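Local structure of DNA repair protein RAD2 (Saccharomyces cerevisiae, 4Q0W) at residues A[195-199]-A[230-234]; A[72-76]-A[154-158]; A[269-274]-A[302-308]; A[58-62]-A[357-361]. The protein cuts single-stranded DNA as a magnesium-dependent endonuclease of the XPG/RAD2 family, making an incision needed for nucleotide excision repair of damaged DNA. The contacts are given in a common frame with arbitrary orientation. Numbering follows the deposited sequence.

Contact 1: residues A[195-199]-A[230-234]; sequences VFLFG and RKNMI
Residues 195-199 carry a short, weakly bonded helical turn through Leu197 and then leave it at Gly199, whose phi/psi of 85/15 marks it as the C-prime residue of a Schellman motif. Gly199 N donates to Phe196 O at 2.8 Å, and Gly200 N completes the motif on Val195 O. Residues 230-234 are regular helix, with Ile234 N bonded to Arg230 O at 2.9 Å; the nearest CA atoms are those of Leu197 and Ile234, 5.8 Å apart.

Leu197 O is taken up by the other segment. Arg230, extended (ttt), places NE 2.9 Å from Leu197 O with an N-H...O angle of 157°, and NH1 adds a weak second bond to Leu197 O at 3.3 Å. NH1 also makes a weak hydrogen bond to Tyr317 O. One guanidinium face lies against the Phe198-Gly199 peptide, so a CB on residue 199 would collide with Arg230 NH2.

Beside this polar end, Leu197 CD1 packs 3.8 Å from Met233 CB and Leu197 CG 4.1 Å from Ile234 CG1, while Met233 SD sits obliquely 5.4 Å from the Phe196 ring centroid, a Met-aromatic contact. The CA-CB bond of Phe198 points away from helix 230-240, and its ring lies beside Glu171 and Asp194, probable magnesium ligands: a Schellman-ended turn beside the two-metal site of the XPG/RAD2 catalytic core.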
loop_
_atom_site.group_PDB
_atom_site.type_symbol
_atom_site.label_atom_id
_atom_site.label_comp_id
_atom_site.label_asym_id
_atom_site.label_seq_id
_atom_site.Cartn_x
_atom_site.Cartn_y
_atom_site.Cartn_z
ATOM N N VAL A 195 -19.777 -5.477 16.456
ATOM C CA VAL A 195 -20.466 -5.332 17.743
ATOM C C VAL A 195 -20.817 -3.865 18.073
ATOM O O VAL A 195 -21.858 -3.595 18.681
ATOM C CB VAL A 195 -19.647 -5.984 18.906
ATOM C CG1 VAL A 195 -18.313 -5.258 19.104
ATOM C CG2 VAL A 195 -20.441 -5.992 20.185
ATOM N N PHE A 196 -19.967 -2.921 17.664
ATOM C CA PHE A 196 -20.260 -1.501 17.902
ATOM C C PHE A 196 -21.495 -1.075 17.099
ATOM O O PHE A 196 -22.365 -0.373 17.615
ATOM C CB PHE A 196 -19.078 -0.606 17.502
ATOM C CG PHE A 196 -17.865 -0.743 18.406
ATOM C CD1 PHE A 196 -17.910 -0.308 19.722
ATOM C CD2 PHE A 196 -16.689 -1.295 17.928
ATOM C CE1 PHE A 196 -16.801 -0.440 20.550
ATOM C CE2 PHE A 196 -15.567 -1.418 18.743
ATOM C CZ PHE A 196 -15.628 -1.000 20.051
ATOM N N LEU A 197 -21.557 -1.504 15.836
ATOM C CA LEU A 197 -22.661 -1.139 14.942
ATOM C C LEU A 197 -23.985 -1.724 15.418
ATOM O O LEU A 197 -25.039 -1.109 15.237
ATOM C CB LEU A 197 -22.355 -1.535 13.487
ATOM C CG LEU A 197 -21.428 -0.555 12.752
ATOM C CD1 LEU A 197 -20.026 -0.516 13.369
ATOM C CD2 LEU A 197 -21.337 -0.860 11.258
ATOM N N PHE A 198 -23.926 -2.884 16.075
ATOM C CA PHE A 198 -25.108 -3.466 16.705
ATOM C C PHE A 198 -25.389 -2.830 18.067
ATOM O O PHE A 198 -26.215 -3.330 18.830
ATOM C CB PHE A 198 -24.953 -4.988 16.883
ATOM C CG PHE A 198 -24.943 -5.760 15.588
ATOM C CD1 PHE A 198 -26.014 -5.676 14.705
ATOM C CD2 PHE A 198 -23.876 -6.587 15.262
ATOM C CE1 PHE A 198 -26.008 -6.406 13.504
ATOM C CE2 PHE A 198 -23.864 -7.322 14.070
ATOM C CZ PHE A 198 -24.931 -7.227 13.190
ATOM N N GLY A 199 -24.691 -1.745 18.389
ATOM C CA GLY A 199 -24.949 -1.053 19.638
ATOM C C GLY A 199 -24.226 -1.586 20.869
ATOM O O GLY A 199 -24.593 -1.247 21.999
ATOM N N ARG A 230 -23.305 6.010 16.690
ATOM C CA ARG A 230 -23.675 4.725 16.112
ATOM C C ARG A 230 -24.053 4.859 14.639
ATOM O O ARG A 230 -23.600 4.073 13.801
ATOM C CB ARG A 230 -24.804 4.081 16.915
ATOM C CG ARG A 230 -25.010 2.600 16.594
ATOM C CD ARG A 230 -26.060 2.000 17.487
ATOM N NE ARG A 230 -26.489 0.693 17.010
ATOM C CZ ARG A 230 -27.498 0.014 17.538
ATOM N NH1 ARG A 230 -27.833 -1.171 17.047
ATOM N NH2 ARG A 230 -28.169 0.521 18.565
ATOM N N LYS A 231 -24.856 5.872 14.316
ATOM C CA LYS A 231 -25.241 6.099 12.919
ATOM C C LYS A 231 -24.016 6.406 12.055
ATOM O O LYS A 231 -23.911 5.907 10.934
ATOM C CB LYS A 231 -26.296 7.209 12.792
ATOM C CG LYS A 231 -26.687 7.487 11.336
ATOM C CD LYS A 231 -27.767 8.559 11.209
ATOM C CE LYS A 231 -27.893 9.054 9.762
ATOM N N ASN A 232 -23.087 7.213 12.573
ATOM C CA ASN A 232 -21.837 7.467 11.865
ATOM C C ASN A 232 -21.098 6.171 11.521
ATOM O O ASN A 232 -20.585 6.013 10.407
ATOM C CB ASN A 232 -20.875 8.310 12.702
ATOM C CG ASN A 232 -21.323 9.760 12.881
ATOM O OD1 ASN A 232 -20.979 10.378 13.888
ATOM N ND2 ASN A 232 -22.065 10.312 11.910
ATOM N N MET A 233 -21.000 5.273 12.505
ATOM C CA MET A 233 -20.309 3.994 12.319
ATOM C C MET A 233 -21.024 3.145 11.272
ATOM O O MET A 233 -20.391 2.488 10.442
ATOM C CB MET A 233 -20.216 3.233 13.648
ATOM C CG MET A 233 -19.258 3.889 14.656
ATOM S SD MET A 233 -19.026 2.927 16.177
ATOM C CE MET A 233 -20.624 3.127 16.937
ATOM N N ILE A 234 -22.351 3.164 11.307
ATOM C CA ILE A 234 -23.115 2.394 10.341
ATOM C C ILE A 234 -22.886 2.990 8.934
ATOM O O ILE A 234 -22.847 2.263 7.945
ATOM C CB ILE A 234 -24.609 2.363 10.716
ATOM C CG1 ILE A 234 -24.806 1.623 12.036
ATOM C CG2 ILE A 234 -25.448 1.720 9.606
ATOM C CD1 ILE A 234 -26.257 1.599 12.532
#

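Contact 2: residues A[72-76]-A[154-158]; sequences VFVFD and VQELL
Leu158, Phe75 and Phe73 account for most of the buried surface between strand residues 72-75 and helix residues 154-158. The two run nearly antiparallel, at 164° between their N-to-C directions, with axes 11.0 Å apart; the closest CA pair is Phe73-Leu158 at 8.3 Å. Leu158 (chi1 m, chi2 t) wedges its branched end between the two phenylalanines. Leu158 CD2 lies 3.6 Å from the Phe73 ring centroid and only 10° off the ring normal, a CH-pi contact over the face, and Leu158 CD1 approaches Phe75 CZ at 3.8 Å near the plane of that ring. Both phenylalanines have chi1 near m and project from the same strand face, two residues apart.

This is the layering of a Rossmann-like alpha/beta nuclease core, in which helix 148-160 of the I-domain packs on the central sheet at strand 70-75 of the N-domain. Asp76, a probable magnesium ligand, follows directly at the strand's C-terminal end.

Around the Phe75 ring, Val154 CG2 adds an apolar contact 4.0 Å from Phe75 CE2. Gln155, with chi1 m and chi2 t, reaches over the ring face to bring NE2 3.5 Å from Phe75 CD1. On the neighbouring strand, Tyr165 touches Phe73, Phe75 and Gln155.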
loop_
_atom_site.group_PDB
_atom_site.type_symbol
_atom_site.label_atom_id
_atom_site.label_comp_id
_atom_site.label_asym_id
_atom_site.label_seq_id
_atom_site.Cartn_x
_atom_site.Cartn_y
_atom_site.Cartn_z
ATOM N N VAL A 72 -20.848 -15.776 29.698
ATOM C CA VAL A 72 -21.944 -16.455 29.028
ATOM C C VAL A 72 -21.626 -16.544 27.546
ATOM O O VAL A 72 -21.381 -15.532 26.886
ATOM C CB VAL A 72 -23.348 -15.862 29.353
ATOM C CG1 VAL A 72 -23.284 -14.390 29.554
ATOM C CG2 VAL A 72 -24.389 -16.255 28.292
ATOM N N PHE A 73 -21.568 -17.774 27.049
ATOM C CA PHE A 73 -21.139 -18.018 25.685
ATOM C C PHE A 73 -22.289 -17.787 24.717
ATOM O O PHE A 73 -23.430 -18.201 24.962
ATOM C CB PHE A 73 -20.549 -19.434 25.546
ATOM C CG PHE A 73 -19.089 -19.506 25.901
ATOM C CD1 PHE A 73 -18.652 -19.150 27.178
ATOM C CD2 PHE A 73 -18.152 -19.911 24.964
ATOM C CE1 PHE A 73 -17.296 -19.204 27.517
ATOM C CE2 PHE A 73 -16.790 -19.974 25.290
ATOM C CZ PHE A 73 -16.364 -19.614 26.567
ATOM N N VAL A 74 -21.988 -17.117 23.612
ATOM C CA VAL A 74 -23.014 -16.855 22.606
ATOM C C VAL A 74 -22.581 -17.443 21.274
ATOM O O VAL A 74 -21.460 -17.177 20.807
ATOM C CB VAL A 74 -23.307 -15.344 22.458
ATOM C CG1 VAL A 74 -24.414 -15.116 21.420
ATOM C CG2 VAL A 74 -23.720 -14.761 23.796
ATOM N N PHE A 75 -23.459 -18.256 20.684
ATOM C CA PHE A 75 -23.208 -18.863 19.380
ATOM C C PHE A 75 -24.092 -18.239 18.293
ATOM O O PHE A 75 -25.163 -17.711 18.594
ATOM C CB PHE A 75 -23.441 -20.381 19.450
ATOM C CG PHE A 75 -22.468 -21.099 20.355
ATOM C CD1 PHE A 75 -22.735 -21.246 21.712
ATOM C CD2 PHE A 75 -21.275 -21.605 19.851
ATOM C CE1 PHE A 75 -21.838 -21.903 22.550
ATOM C CE2 PHE A 75 -20.367 -22.265 20.684
ATOM C CZ PHE A 75 -20.648 -22.409 22.032
ATOM N N ASP A 76 -23.637 -18.290 17.038
ATOM C CA ASP A 76 -24.454 -17.838 15.908
ATOM C C ASP A 76 -25.645 -18.764 15.691
ATOM O O ASP A 76 -25.520 -19.985 15.840
ATOM C CB ASP A 76 -23.640 -17.864 14.612
ATOM C CG ASP A 76 -22.852 -16.597 14.381
ATOM O OD1 ASP A 76 -23.132 -15.567 15.037
ATOM O OD2 ASP A 76 -21.945 -16.637 13.527
ATOM N N VAL A 154 -18.654 -28.743 22.224
ATOM C CA VAL A 154 -18.173 -27.602 22.993
ATOM C C VAL A 154 -19.272 -27.145 23.944
ATOM O O VAL A 154 -18.993 -26.700 25.060
ATOM C CB VAL A 154 -17.642 -26.442 22.096
ATOM C CG1 VAL A 154 -16.480 -26.918 21.258
ATOM C CG2 VAL A 154 -18.735 -25.891 21.204
ATOM N N GLN A 155 -20.527 -27.299 23.537
ATOM C CA GLN A 155 -21.608 -26.904 24.427
ATOM C C GLN A 155 -21.750 -27.876 25.603
ATOM O O GLN A 155 -22.118 -27.473 26.703
ATOM C CB GLN A 155 -22.921 -26.735 23.664
ATOM C CG GLN A 155 -22.907 -25.504 22.752
ATOM C CD GLN A 155 -24.061 -25.489 21.762
ATOM O OE1 GLN A 155 -24.826 -26.452 21.663
ATOM N NE2 GLN A 155 -24.188 -24.394 21.023
ATOM N N GLU A 156 -21.449 -29.150 25.374
ATOM C CA GLU A 156 -21.446 -30.125 26.466
ATOM C C GLU A 156 -20.333 -29.760 27.450
ATOM O O GLU A 156 -20.528 -29.782 28.660
ATOM C CB GLU A 156 -21.251 -31.547 25.930
ATOM C CG GLU A 156 -21.145 -32.631 27.017
ATOM C CD GLU A 156 -22.404 -32.755 27.850
ATOM O OE1 GLU A 156 -23.497 -32.433 27.337
ATOM O OE2 GLU A 156 -22.304 -33.170 29.026
ATOM N N LEU A 157 -19.167 -29.415 26.918
ATOM C CA LEU A 157 -18.058 -28.971 27.745
ATOM C C LEU A 157 -18.482 -27.784 28.600
ATOM O O LEU A 157 -18.295 -27.789 29.832
ATOM C CB LEU A 157 -16.859 -28.611 26.875
ATOM C CG LEU A 157 -15.608 -28.096 27.591
ATOM C CD1 LEU A 157 -15.087 -29.118 28.599
ATOM C CD2 LEU A 157 -14.539 -27.756 26.587
ATOM N N LEU A 158 -19.079 -26.785 27.951
ATOM C CA LEU A 158 -19.569 -25.596 28.648
ATOM C C LEU A 158 -20.498 -25.954 29.811
ATOM O O LEU A 158 -20.362 -25.417 30.913
ATOM C CB LEU A 158 -20.275 -24.655 27.671
ATOM C CG LEU A 158 -19.333 -23.803 26.821
ATOM C CD1 LEU A 158 -20.090 -23.116 25.673
ATOM C CD2 LEU A 158 -18.617 -22.768 27.710
#

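Contact 3: residues A[269-274]-A[302-308]; sequences FKDWYN and IILDDDF
Lys270 lays its aliphatic chain along Leu304, CG 3.8 Å from Leu304 CB, and carries its ammonium into the type I beta turn of Asp305-Phe308, in the helical part of the catalytic core, tying helix 266-278 to the irregular loop between helices 288-299 and 311-318. The turn is closed by Phe308 N to Asp305 O at 3.0 Å and includes an Asx turn, Asp307 N to Asp305 OD1 at 2.9 Å. Lys270 (chi1 and chi2 t, chi3 p, chi4 t) donates through NZ to Phe308 O at 2.6 Å and Asp305 O at 3.0 Å. Asp306 OD1, 4.5 Å from Lys270 NZ, is too far for a salt bridge, and water 2 links the two.

The CA atoms of Lys270 and Leu304 are 6.1 Å apart. Next to the lysine chain, Leu304 (chi1 m, chi2 t) sets CD1 3.6 Å from Tyr273 CD2 and 3.8 Å from Phe269 CE2, and Phe308 CE1 lies 3.8 Å from Phe269 CD2.

Two more helix side chains bond to loop carbonyls: Tyr273 OH to Ile302 O at 3.0 Å and Asn274 ND2 to Leu304 O at 2.9 Å. Water 3 completes the Asn274 link, 2.8 Å from both Asn274 OD1 and Leu304 N.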
loop_
_atom_site.group_PDB
_atom_site.type_symbol
_atom_site.label_atom_id
_atom_site.label_comp_id
_atom_site.label_asym_id
_atom_site.label_seq_id
_atom_site.Cartn_x
_atom_site.Cartn_y
_atom_site.Cartn_z
ATOM N N PHE A 269 -23.443 13.725 1.316
ATOM C CA PHE A 269 -22.335 13.379 0.432
ATOM C C PHE A 269 -22.900 13.055 -0.964
ATOM O O PHE A 269 -22.431 13.600 -1.971
ATOM C CB PHE A 269 -21.545 12.208 1.056
ATOM C CG PHE A 269 -20.536 11.550 0.140
ATOM C CD1 PHE A 269 -19.529 12.282 -0.481
ATOM C CD2 PHE A 269 -20.565 10.171 -0.047
ATOM C CE1 PHE A 269 -18.584 11.646 -1.315
ATOM C CE2 PHE A 269 -19.632 9.525 -0.876
ATOM C CZ PHE A 269 -18.639 10.264 -1.508
ATOM N N LYS A 270 -23.923 12.203 -1.020
ATOM C CA LYS A 270 -24.517 11.825 -2.302
ATOM C C LYS A 270 -25.038 13.047 -3.048
ATOM O O LYS A 270 -24.711 13.253 -4.218
ATOM C CB LYS A 270 -25.655 10.818 -2.133
ATOM C CG LYS A 270 -26.368 10.519 -3.466
ATOM C CD LYS A 270 -27.385 9.387 -3.351
ATOM C CE LYS A 270 -28.610 9.784 -2.523
ATOM N NZ LYS A 270 -29.544 8.609 -2.363
ATOM N N ASP A 271 -25.826 13.869 -2.359
ATOM C CA ASP A 271 -26.389 15.073 -2.975
ATOM C C ASP A 271 -25.270 15.956 -3.544
ATOM O O ASP A 271 -25.348 16.421 -4.689
ATOM C CB ASP A 271 -27.257 15.853 -1.972
ATOM C CG ASP A 271 -28.569 15.142 -1.655
ATOM O OD1 ASP A 271 -28.985 14.255 -2.432
ATOM O OD2 ASP A 271 -29.188 15.465 -0.615
ATOM N N TRP A 272 -24.213 16.150 -2.766
ATOM C CA TRP A 272 -23.067 16.927 -3.241
ATOM C C TRP A 272 -22.469 16.369 -4.536
ATOM O O TRP A 272 -22.223 17.103 -5.497
ATOM C CB TRP A 272 -21.972 16.984 -2.176
ATOM C CG TRP A 272 -20.673 17.412 -2.755
ATOM C CD1 TRP A 272 -20.289 18.698 -3.059
ATOM C CD2 TRP A 272 -19.581 16.567 -3.140
ATOM N NE1 TRP A 272 -19.023 18.694 -3.601
ATOM C CE2 TRP A 272 -18.565 17.402 -3.659
ATOM C CE3 TRP A 272 -19.356 15.191 -3.079
ATOM C CZ2 TRP A 272 -17.345 16.899 -4.116
ATOM C CZ3 TRP A 272 -18.150 14.693 -3.542
ATOM C CH2 TRP A 272 -17.158 15.545 -4.051
ATOM N N TYR A 273 -22.229 15.065 -4.554
ATOM C CA TYR A 273 -21.636 14.407 -5.713
ATOM C C TYR A 273 -22.570 14.466 -6.912
ATOM O O TYR A 273 -22.182 14.906 -7.992
ATOM C CB TYR A 273 -21.356 12.944 -5.367
ATOM C CG TYR A 273 -20.710 12.129 -6.462
ATOM C CD1 TYR A 273 -19.491 12.505 -7.018
ATOM C CD2 TYR A 273 -21.286 10.951 -6.894
ATOM C CE1 TYR A 273 -18.891 11.742 -7.997
ATOM C CE2 TYR A 273 -20.685 10.170 -7.862
ATOM C CZ TYR A 273 -19.491 10.569 -8.409
ATOM O OH TYR A 273 -18.902 9.789 -9.378
ATOM N N ASN A 274 -23.801 14.003 -6.719
ATOM C CA ASN A 274 -24.756 13.952 -7.816
ATOM C C ASN A 274 -25.147 15.326 -8.352
ATOM O O ASN A 274 -25.187 15.522 -9.571
ATOM C CB ASN A 274 -25.987 13.142 -7.423
ATOM C CG ASN A 274 -25.687 11.656 -7.329
ATOM O OD1 ASN A 274 -24.625 11.208 -7.751
ATOM N ND2 ASN A 274 -26.633 10.885 -6.812
ATOM N N ILE A 302 -17.756 5.798 -9.536
ATOM C CA ILE A 302 -18.660 5.659 -8.404
ATOM C C ILE A 302 -20.068 6.093 -8.805
ATOM O O ILE A 302 -20.252 7.136 -9.430
ATOM C CB ILE A 302 -18.195 6.489 -7.184
ATOM C CG1 ILE A 302 -16.803 6.040 -6.715
ATOM C CG2 ILE A 302 -19.214 6.363 -6.045
ATOM C CD1 ILE A 302 -16.744 4.599 -6.233
ATOM N N ILE A 303 -21.046 5.279 -8.443
ATOM C CA ILE A 303 -22.445 5.593 -8.667
ATOM C C ILE A 303 -23.132 5.605 -7.314
ATOM O O ILE A 303 -23.115 4.605 -6.601
ATOM C CB ILE A 303 -23.117 4.520 -9.553
ATOM C CG1 ILE A 303 -22.432 4.442 -10.918
ATOM C CG2 ILE A 303 -24.617 4.809 -9.718
ATOM C CD1 ILE A 303 -22.788 3.184 -11.690
ATOM N N LEU A 304 -23.726 6.733 -6.952
ATOM C CA LEU A 304 -24.493 6.803 -5.708
ATOM C C LEU A 304 -25.967 6.975 -6.050
ATOM O O LEU A 304 -26.401 8.058 -6.482
ATOM C CB LEU A 304 -24.000 7.946 -4.822
ATOM C CG LEU A 304 -22.479 7.962 -4.633
ATOM C CD1 LEU A 304 -22.051 9.191 -3.839
ATOM C CD2 LEU A 304 -22.027 6.691 -3.905
ATOM N N ASP A 305 -26.724 5.897 -5.858
ATOM C CA ASP A 305 -28.118 5.834 -6.268
ATOM C C ASP A 305 -29.026 5.846 -5.040
ATOM O O ASP A 305 -28.603 6.278 -3.968
ATOM C CB ASP A 305 -28.343 4.581 -7.114
ATOM C CG ASP A 305 -27.878 3.301 -6.411
ATOM O OD1 ASP A 305 -27.899 3.236 -5.157
ATOM O OD2 ASP A 305 -27.512 2.335 -7.121
ATOM N N ASP A 306 -30.256 5.353 -5.186
ATOM C CA ASP A 306 -31.231 5.389 -4.085
ATOM C C ASP A 306 -30.948 4.364 -2.993
ATOM O O ASP A 306 -31.541 4.409 -1.914
ATOM C CB ASP A 306 -32.654 5.211 -4.619
ATOM C CG ASP A 306 -33.063 6.334 -5.538
ATOM O OD1 ASP A 306 -32.864 7.504 -5.159
ATOM O OD2 ASP A 306 -33.557 6.047 -6.648
ATOM N N ASP A 307 -30.042 3.435 -3.267
ATOM C CA ASP A 307 -29.618 2.513 -2.234
ATOM C C ASP A 307 -28.473 3.115 -1.427
ATOM O O ASP A 307 -27.876 2.446 -0.578
ATOM C CB ASP A 307 -29.210 1.164 -2.838
ATOM C CG ASP A 307 -29.154 0.052 -1.804
ATOM O OD1 ASP A 307 -29.942 0.095 -0.834
ATOM O OD2 ASP A 307 -28.316 -0.865 -1.960
ATOM N N PHE A 308 -28.162 4.383 -1.671
ATOM C CA PHE A 308 -27.043 4.989 -0.962
ATOM C C PHE A 308 -27.455 6.286 -0.289
ATOM O O PHE A 308 -27.776 7.251 -0.968
ATOM C CB PHE A 308 -25.875 5.246 -1.916
ATOM C CG PHE A 308 -24.625 5.700 -1.224
ATOM C CD1 PHE A 308 -24.416 7.051 -0.940
ATOM C CD2 PHE A 308 -23.661 4.784 -0.854
ATOM C CE1 PHE A 308 -23.273 7.465 -0.296
ATOM C CE2 PHE A 308 -22.507 5.192 -0.215
ATOM C CZ PHE A 308 -22.311 6.536 0.063
HETATM O O HOH W 1 -30.821 6.477 -0.032
HETATM O O HOH W 2 -30.555 8.865 -5.071
HETATM O O HOH W 3 -23.959 8.759 -8.865
#

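Contact 4: residues A[58-62]-A[357-361]; sequences FRRIC and ILIPL
Phe58 opens the contact on helix 52-66. Its chi1 of t carries the ring across to residues 357-361, where Phe58 CZ lies 3.7 Å from Leu358 CD2 and Phe58 CE1 4.0 Å from Ile357 CG2; Trp349 meets the same ring edge-to-face. One turn on, Cys62 (chi1 m) points toward the other helix. Cys62 SG is 3.7 Å from Leu361 CD2, 3.9 Å from Ile357 CG2 and 4.4 Å from Leu358 CD2, so the sulfur packs among three aliphatic side chains.

The helical segments 58-62 and 357-361 run roughly parallel, 25° between their N-to-C directions, their axes 11.8 Å apart at closest; the closest CA pair is Cys62-Leu361 at 7.5 Å. Helix 351-361 is kinked at Pro360, whose nitrogen makes no bond to the preceding turn. This helix near the end of the modelled chain packs on an N-domain helix almost 300 residues earlier. Every contact here is apolar, which implies that side-chain shape and exclusion of water, without directional polar bonds, hold this pairing.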
loop_
_atom_site.group_PDB
_atom_site.type_symbol
_atom_site.label_atom_id
_atom_site.label_comp_id
_atom_site.label_asym_id
_atom_site.label_seq_id
_atom_site.Cartn_x
_atom_site.Cartn_y
_atom_site.Cartn_z
ATOM N N PHE A 58 -11.399 -25.449 25.866
ATOM C CA PHE A 58 -11.012 -25.745 27.250
ATOM C C PHE A 58 -10.008 -24.718 27.801
ATOM O O PHE A 58 -10.168 -24.209 28.912
ATOM C CB PHE A 58 -10.455 -27.176 27.380
ATOM C CG PHE A 58 -10.120 -27.579 28.802
ATOM C CD1 PHE A 58 -8.865 -27.318 29.341
ATOM C CD2 PHE A 58 -11.059 -28.239 29.592
ATOM C CE1 PHE A 58 -8.556 -27.695 30.659
ATOM C CE2 PHE A 58 -10.757 -28.615 30.904
ATOM C CZ PHE A 58 -9.505 -28.337 31.431
ATOM N N ARG A 59 -8.974 -24.433 27.020
ATOM C CA ARG A 59 -7.939 -23.487 27.411
ATOM C C ARG A 59 -8.476 -22.062 27.630
ATOM O O ARG A 59 -8.065 -21.360 28.569
ATOM C CB ARG A 59 -6.847 -23.469 26.336
ATOM C CG ARG A 59 -5.704 -22.496 26.610
ATOM C CD ARG A 59 -4.638 -22.587 25.518
ATOM N N ARG A 60 -9.383 -21.626 26.759
ATOM C CA ARG A 60 -9.951 -20.286 26.898
ATOM C C ARG A 60 -10.899 -20.197 28.091
ATOM O O ARG A 60 -10.906 -19.200 28.812
ATOM C CB ARG A 60 -10.642 -19.848 25.598
ATOM C CG ARG A 60 -9.657 -19.628 24.465
ATOM C CD ARG A 60 -10.307 -18.937 23.275
ATOM N NE ARG A 60 -9.331 -18.610 22.245
ATOM C CZ ARG A 60 -9.634 -17.990 21.108
ATOM N NH1 ARG A 60 -10.884 -17.626 20.867
ATOM N NH2 ARG A 60 -8.688 -17.735 20.216
ATOM N N ILE A 61 -11.693 -21.245 28.302
ATOM C CA ILE A 61 -12.609 -21.289 29.442
ATOM C C ILE A 61 -11.816 -21.191 30.749
ATOM O O ILE A 61 -12.201 -20.476 31.680
ATOM C CB ILE A 61 -13.434 -22.592 29.437
ATOM C CG1 ILE A 61 -14.509 -22.542 28.347
ATOM C CG2 ILE A 61 -14.081 -22.850 30.802
ATOM C CD1 ILE A 61 -15.144 -23.915 28.051
ATOM N N CYS A 62 -10.699 -21.908 30.811
ATOM C CA CYS A 62 -9.879 -21.911 32.012
ATOM C C CYS A 62 -9.288 -20.519 32.269
ATOM O O CYS A 62 -9.207 -20.087 33.413
ATOM C CB CYS A 62 -8.782 -22.972 31.904
ATOM S SG CYS A 62 -9.431 -24.677 32.036
ATOM N N ILE A 357 -5.209 -28.960 36.488
ATOM C CA ILE A 357 -5.687 -27.687 35.955
ATOM C C ILE A 357 -6.992 -27.238 36.615
ATOM O O ILE A 357 -7.152 -26.067 36.958
ATOM C CB ILE A 357 -5.859 -27.760 34.412
ATOM C CG1 ILE A 357 -4.493 -27.933 33.741
ATOM C CG2 ILE A 357 -6.555 -26.516 33.876
ATOM C CD1 ILE A 357 -4.553 -28.410 32.301
ATOM N N LEU A 358 -7.914 -28.171 36.818
ATOM C CA LEU A 358 -9.280 -27.817 37.196
ATOM C C LEU A 358 -9.490 -27.547 38.688
ATOM O O LEU A 358 -10.273 -26.668 39.062
ATOM C CB LEU A 358 -10.262 -28.895 36.715
ATOM C CG LEU A 358 -10.502 -29.010 35.207
ATOM C CD1 LEU A 358 -11.409 -30.200 34.909
ATOM C CD2 LEU A 358 -11.124 -27.713 34.656
ATOM N N ILE A 359 -8.807 -28.308 39.538
ATOM C CA ILE A 359 -8.974 -28.160 40.989
ATOM C C ILE A 359 -8.702 -26.733 41.514
ATOM O O ILE A 359 -9.511 -26.208 42.289
ATOM C CB ILE A 359 -8.190 -29.253 41.782
ATOM C CG1 ILE A 359 -8.855 -30.618 41.590
ATOM C CG2 ILE A 359 -8.142 -28.922 43.265
ATOM C CD1 ILE A 359 -8.054 -31.788 42.150
ATOM N N PRO A 360 -7.588 -26.096 41.088
ATOM C CA PRO A 360 -7.381 -24.698 41.507
ATOM C C PRO A 360 -8.505 -23.757 41.058
ATOM O O PRO A 360 -8.788 -22.784 41.757
ATOM C CB PRO A 360 -6.075 -24.307 40.807
ATOM C CG PRO A 360 -5.356 -25.596 40.596
ATOM C CD PRO A 360 -6.434 -26.613 40.326
ATOM N N LEU A 361 -9.131 -24.046 39.918
ATOM C CA LEU A 361 -10.230 -23.222 39.403
ATOM C C LEU A 361 -11.516 -23.363 40.212
ATOM O O LEU A 361 -12.325 -22.442 40.262
ATOM C CB LEU A 361 -10.514 -23.562 37.942
ATOM C CG LEU A 361 -9.777 -22.772 36.863
ATOM C CD1 LEU A 361 -8.470 -22.175 37.359
ATOM C CD2 LEU A 361 -9.535 -23.642 35.637
#

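How the contacts relate
Contacts 2 and 4 are neighbours, about 15 Å between centres, and share one apolar layer: Ile61 CD1 on helix 52-66 lies 3.7 Å from Leu158 CD2, and that helix leads directly into strand 70-75. Both rely on apolar packing, contact 2 against the sheet and contact 4 between helices farther from the chain's centre. Contact 1, also buried and the most central of the four, its centre about 11 Å from the chain's centre, mixes such packing with arginine bonds to a helix end. Contact 3 is partly exposed, its centre about 28 Å from the chain's centre, and adds water and carbonyl-directed hydrogen bonds to its apolar floor. Contact 4 closes a chain loop containing the other three.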